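Local coordinates for pesticidal crystal protein Cry4Aa (Bacillus thuringiensis, PDB 2C9K) that binds to midgut epithelial cells of insect larvae and promotes their colloid-osmotic lysis, acting as a mosquito-larvicidal pore-forming toxin, at residues T105-V110 and I180-V185; Q156-E161 and Y246-Y251. All blocks are in the same frame, centred on the assembly; numbering follows the deposited sequence.

Contact 1: T105-V110 and I180-V185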
# COMPACT_ATOMS: atom_id res chain seq x y z
N THR A 105 33.98 -2.93 8.77
CA THR A 105 34.64 -3.13 7.49
C THR A 105 33.67 -3.82 6.53
O THR A 105 33.61 -3.49 5.34
CB THR A 105 35.93 -3.99 7.65
OG1 THR A 105 36.66 -4.01 6.42
CG2 THR A 105 35.57 -5.41 8.04
N GLN A 106 32.90 -4.76 7.07
CA GLN A 106 31.91 -5.52 6.31
C GLN A 106 30.79 -4.58 5.84
O GLN A 106 30.27 -4.72 4.74
CB GLN A 106 31.34 -6.64 7.17
CG GLN A 106 30.64 -7.74 6.41
CD GLN A 106 31.54 -8.43 5.41
OE1 GLN A 106 32.71 -8.68 5.69
NE2 GLN A 106 31.00 -8.75 4.25
N ILE A 107 30.43 -3.63 6.70
CA ILE A 107 29.40 -2.66 6.35
C ILE A 107 29.91 -1.86 5.15
O ILE A 107 29.16 -1.52 4.24
CB ILE A 107 29.12 -1.70 7.54
CG1 ILE A 107 28.36 -2.46 8.64
CG2 ILE A 107 28.32 -0.50 7.07
CD1 ILE A 107 28.04 -1.61 9.86
N GLN A 108 31.21 -1.56 5.16
CA GLN A 108 31.84 -0.81 4.08
C GLN A 108 31.70 -1.49 2.72
O GLN A 108 31.53 -0.82 1.70
CB GLN A 108 33.32 -0.59 4.38
CG GLN A 108 33.61 0.29 5.58
CD GLN A 108 35.09 0.60 5.73
OE1 GLN A 108 35.50 1.30 6.66
NE2 GLN A 108 35.90 0.08 4.81
N LEU A 109 31.80 -2.82 2.71
CA LEU A 109 31.68 -3.57 1.46
C LEU A 109 30.24 -3.57 0.95
O LEU A 109 30.00 -3.38 -0.24
CB LEU A 109 32.16 -5.01 1.64
CG LEU A 109 33.67 -5.20 1.82
CD1 LEU A 109 33.97 -6.69 1.91
CD2 LEU A 109 34.41 -4.57 0.66
N VAL A 110 29.29 -3.80 1.85
CA VAL A 110 27.89 -3.80 1.46
C VAL A 110 27.50 -2.42 0.95
O VAL A 110 26.70 -2.30 0.04
CB VAL A 110 26.95 -4.18 2.63
CG1 VAL A 110 25.50 -4.02 2.21
CG2 VAL A 110 27.20 -5.63 3.04
N ILE A 180 33.07 5.58 10.86
CA ILE A 180 32.31 6.28 9.83
C ILE A 180 30.90 6.64 10.28
O ILE A 180 30.29 5.94 11.10
CB ILE A 180 32.24 5.43 8.55
CG1 ILE A 180 33.66 5.05 8.11
CG2 ILE A 180 31.55 6.21 7.44
CD1 ILE A 180 33.70 4.06 6.97
N ASP A 181 30.39 7.74 9.75
CA ASP A 181 29.04 8.21 10.06
C ASP A 181 28.18 8.17 8.80
O ASP A 181 28.29 9.04 7.93
CB ASP A 181 29.10 9.64 10.61
CG ASP A 181 27.74 10.28 10.72
OD1 ASP A 181 26.81 9.62 11.24
OD2 ASP A 181 27.60 11.44 10.30
N TYR A 182 27.32 7.16 8.70
CA TYR A 182 26.46 7.00 7.54
C TYR A 182 25.12 7.71 7.61
O TYR A 182 24.32 7.58 6.69
CB TYR A 182 26.19 5.51 7.28
CG TYR A 182 27.43 4.67 7.08
CD1 TYR A 182 28.23 4.32 8.16
CD2 TYR A 182 27.77 4.20 5.81
CE1 TYR A 182 29.36 3.52 7.99
CE2 TYR A 182 28.90 3.40 5.63
CZ TYR A 182 29.68 3.06 6.72
OH TYR A 182 30.79 2.26 6.56
N TYR A 183 24.86 8.47 8.67
CA TYR A 183 23.57 9.14 8.77
C TYR A 183 23.28 10.18 7.69
O TYR A 183 22.15 10.31 7.24
CB TYR A 183 23.37 9.77 10.15
CG TYR A 183 21.94 10.23 10.34
CD1 TYR A 183 20.88 9.37 10.08
CD2 TYR A 183 21.65 11.54 10.73
CE1 TYR A 183 19.56 9.79 10.20
CE2 TYR A 183 20.33 11.97 10.86
CZ TYR A 183 19.30 11.08 10.59
OH TYR A 183 18.00 11.48 10.69
N PRO A 184 24.29 10.96 7.27
CA PRO A 184 23.98 11.93 6.23
C PRO A 184 23.68 11.19 4.93
O PRO A 184 22.88 11.64 4.11
CB PRO A 184 25.25 12.76 6.15
CG PRO A 184 25.76 12.72 7.56
CD PRO A 184 25.59 11.26 7.90
N VAL A 185 24.32 10.05 4.76
CA VAL A 185 24.14 9.22 3.57
C VAL A 185 22.84 8.41 3.60
O VAL A 185 22.20 8.20 2.57
CB VAL A 185 25.32 8.24 3.39
CG1 VAL A 185 25.10 7.35 2.19
CG2 VAL A 185 26.61 9.01 3.25

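Contact 2: Q156-E161 and Y246-Y251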
# COMPACT_ATOMS: atom_id res chain seq x y z
N GLN A 156 21.14 0.07 9.69
CA GLN A 156 21.79 -0.79 10.68
C GLN A 156 23.13 -0.19 11.11
O GLN A 156 23.43 -0.12 12.30
CB GLN A 156 21.99 -2.19 10.09
CG GLN A 156 22.39 -3.24 11.11
CD GLN A 156 23.76 -2.97 11.74
OE1 GLN A 156 24.80 -3.15 11.10
NE2 GLN A 156 23.75 -2.51 12.99
N ALA A 157 23.91 0.25 10.13
CA ALA A 157 25.22 0.86 10.37
C ALA A 157 25.07 2.02 11.33
O ALA A 157 25.84 2.15 12.29
CB ALA A 157 25.82 1.34 9.06
N VAL A 158 24.10 2.89 11.07
CA VAL A 158 23.87 4.03 11.93
C VAL A 158 23.60 3.57 13.35
O VAL A 158 24.18 4.08 14.30
CB VAL A 158 22.69 4.87 11.44
CG1 VAL A 158 22.30 5.89 12.48
CG2 VAL A 158 23.06 5.57 10.15
N LYS A 159 22.71 2.59 13.50
CA LYS A 159 22.36 2.06 14.81
C LYS A 159 23.58 1.43 15.47
O LYS A 159 23.87 1.69 16.63
CB LYS A 159 21.26 1.01 14.70
CG LYS A 159 19.91 1.54 14.27
CD LYS A 159 18.90 0.40 14.23
CE LYS A 159 17.53 0.85 13.74
NZ LYS A 159 16.63 -0.32 13.60
N PHE A 160 24.28 0.60 14.70
CA PHE A 160 25.47 -0.10 15.16
C PHE A 160 26.49 0.85 15.79
O PHE A 160 27.05 0.58 16.86
CB PHE A 160 26.11 -0.85 14.00
CG PHE A 160 27.30 -1.67 14.39
CD1 PHE A 160 27.15 -2.81 15.16
CD2 PHE A 160 28.58 -1.28 14.02
CE1 PHE A 160 28.25 -3.55 15.57
CE2 PHE A 160 29.70 -2.01 14.42
CZ PHE A 160 29.53 -3.15 15.19
N GLU A 161 26.74 1.96 15.11
CA GLU A 161 27.70 2.94 15.58
C GLU A 161 27.24 3.72 16.81
O GLU A 161 28.00 3.89 17.76
CB GLU A 161 28.05 3.90 14.44
CG GLU A 161 29.55 3.98 14.14
CD GLU A 161 30.18 2.63 13.81
OE1 GLU A 161 30.51 2.40 12.62
OE2 GLU A 161 30.34 1.81 14.73
N TYR A 246 13.35 4.08 8.01
CA TYR A 246 14.77 3.79 8.10
C TYR A 246 15.54 5.00 8.62
O TYR A 246 16.73 4.89 8.92
CB TYR A 246 15.33 3.38 6.74
CG TYR A 246 14.94 1.98 6.29
CD1 TYR A 246 15.26 0.86 7.06
CD2 TYR A 246 14.26 1.78 5.09
CE1 TYR A 246 14.90 -0.43 6.64
CE2 TYR A 246 13.91 0.49 4.67
CZ TYR A 246 14.23 -0.61 5.45
OH TYR A 246 13.84 -1.87 5.05
N ASP A 247 14.87 6.15 8.72
CA ASP A 247 15.52 7.37 9.20
C ASP A 247 15.71 7.30 10.71
O ASP A 247 14.88 7.79 11.47
CB ASP A 247 14.69 8.61 8.84
CG ASP A 247 15.35 9.93 9.28
OD1 ASP A 247 15.15 10.95 8.59
OD2 ASP A 247 16.05 9.95 10.31
N VAL A 248 16.81 6.68 11.12
CA VAL A 248 17.13 6.53 12.52
C VAL A 248 16.97 7.82 13.30
O VAL A 248 16.74 7.82 14.50
CB VAL A 248 18.56 6.03 12.68
CG1 VAL A 248 18.93 5.98 14.15
CG2 VAL A 248 18.70 4.67 12.03
N GLY A 249 17.12 8.95 12.61
CA GLY A 249 16.97 10.22 13.29
C GLY A 249 15.53 10.41 13.72
O GLY A 249 15.26 10.65 14.89
N LYS A 250 14.62 10.30 12.76
CA LYS A 250 13.19 10.46 12.99
C LYS A 250 12.55 9.39 13.87
O LYS A 250 11.73 9.70 14.72
CB LYS A 250 12.46 10.49 11.65
CG LYS A 250 12.84 11.65 10.74
CD LYS A 250 11.86 12.81 10.88
CE LYS A 250 12.13 13.67 12.10
NZ LYS A 250 13.23 14.66 11.85
N TYR A 251 12.92 8.13 13.64
CA TYR A 251 12.36 7.01 14.42
C TYR A 251 13.42 6.21 15.17
O TYR A 251 13.81 5.11 14.75
CB TYR A 251 11.55 6.10 13.49
CG TYR A 251 10.51 6.84 12.67
CD1 TYR A 251 10.86 7.48 11.48
CD2 TYR A 251 9.19 6.94 13.10
CE1 TYR A 251 9.92 8.20 10.75
CE2 TYR A 251 8.24 7.67 12.37
CZ TYR A 251 8.61 8.29 11.20
OH TYR A 251 7.68 9.01 10.48

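Contact 1: T105-V110 and I180-V185
Tyr-182 reaches across to helix 103-123 and sets its hydroxyl end against Ile-107 and Gln-108. Its OH lies 3.7 Å from Ile-107 CG2 and 3.6 Å from Gln-108 CG, so the hydroxyl rests against both a branched methyl and the CG methylene of a long polar chain. Ile-107 CG2 also stands 3.8 Å from Tyr-182 CZ, approaching the ring obliquely. With CG1 beside the backbone N (chi1 -72°), the CG2 methyl of Ile-107 falls anti to it and faces the tyrosine. This is the close, buried half of the contact. An apolar, branched side chain suits a buried helix position because its methyls can meet several neighbours, and a tyrosine is long enough to span the gap from a loop. Ile-180 CG2 lies over one face of the Tyr-182 ring, near the rim and 3.5 Å above its plane.

The other half is looser and partly exposed. Gln-108 runs outward with its chain extended beyond CG (chi2 -173°), so its methylenes serve the packing while the amide is carried to the margin. There the Gln-108 and Ile-180 side chains meet at about a right angle, CD to CD1 at 3.9 Å, and no hydrogen bond joins the two segments. Just past this packing, the Asp-181 side chain accepts a weak capping bond from Tyr-183 N as helix 183-208 begins. Within the helical domain of this delta-endotoxin, the contact thus ties the entry to helix 183-208 to helix 103-123. Ile-107 also touches Tyr-84 of helix 77-89 and Ala-157 of helix 140-164, while Tyr-182 rests on Leu-154.

Contact 2: Q156-E161 and Y246-Y251
Asp-247 OD2, beside the Val-248 that packs on Val-158, accepts from the backbone N of Lys-250 at 2.9 Å and is probably hydrogen-bonded to the hydroxyl of Tyr-183 on helix 183-208. The bond to Lys-250 N bridges three residues and makes an Asx motif. It is fairly straight, 160° at the hydrogen, but meets OD2 from above the carboxylate plane, 64° out of it. Aspartate suits this place because its short side chain can turn back to a main-chain N-H of its own loop. A backbone bond from Tyr-251 N to Asp-247 O, 2.9 Å long, closes the same turn, from which Val-248 points toward helix 140-164.

Val-248 supplies about half of the surface buried here, and the contact is wholly apolar. Its CB lies 3.7 Å from Val-158 CG1, and both of its methyls come near that same carbon. The two valines slide past each other in opposite directions; each has CG1 anti to its backbone N, and the CG1 of Val-158 is the branch that does the touching. Compact, branched residues suit a helix and a loop that approach closely at the surface. Leu-186 of helix 183-208 touches both valines.

The loop lies between helix 222-240 and strand 255-256, on the way from the helical domain to the beta-rich domains. Tyr-246 O is bonded to Asn-155, whereas Tyr-251 OH reaches Glu-606 and Tyr-570. Alongside the valines, Lys-159 contributes the aliphatic part of its extended chain, its CG lying 4.0 Å from Val-248 CG2.

In the fold
Both contacts lie at one end of the helical domain, their centres 11 Å apart, with helices 140-164 and 183-208 common to their surroundings. Contact 1 joins a helix to the loop that leads into helix 183-208 and is half buried: an aromatic ring fills the inner side, and a glutamine marks the outer margin. Contact 2 is a surface contact between a helix and the loop leading to the beta domains, so its cross-segment packing is small and aliphatic, and its polar bonds shape the loop itself. The segments of the two contacts alternate along the chain, and they also meet directly where Ile-180 O packs on Glu-161 CG.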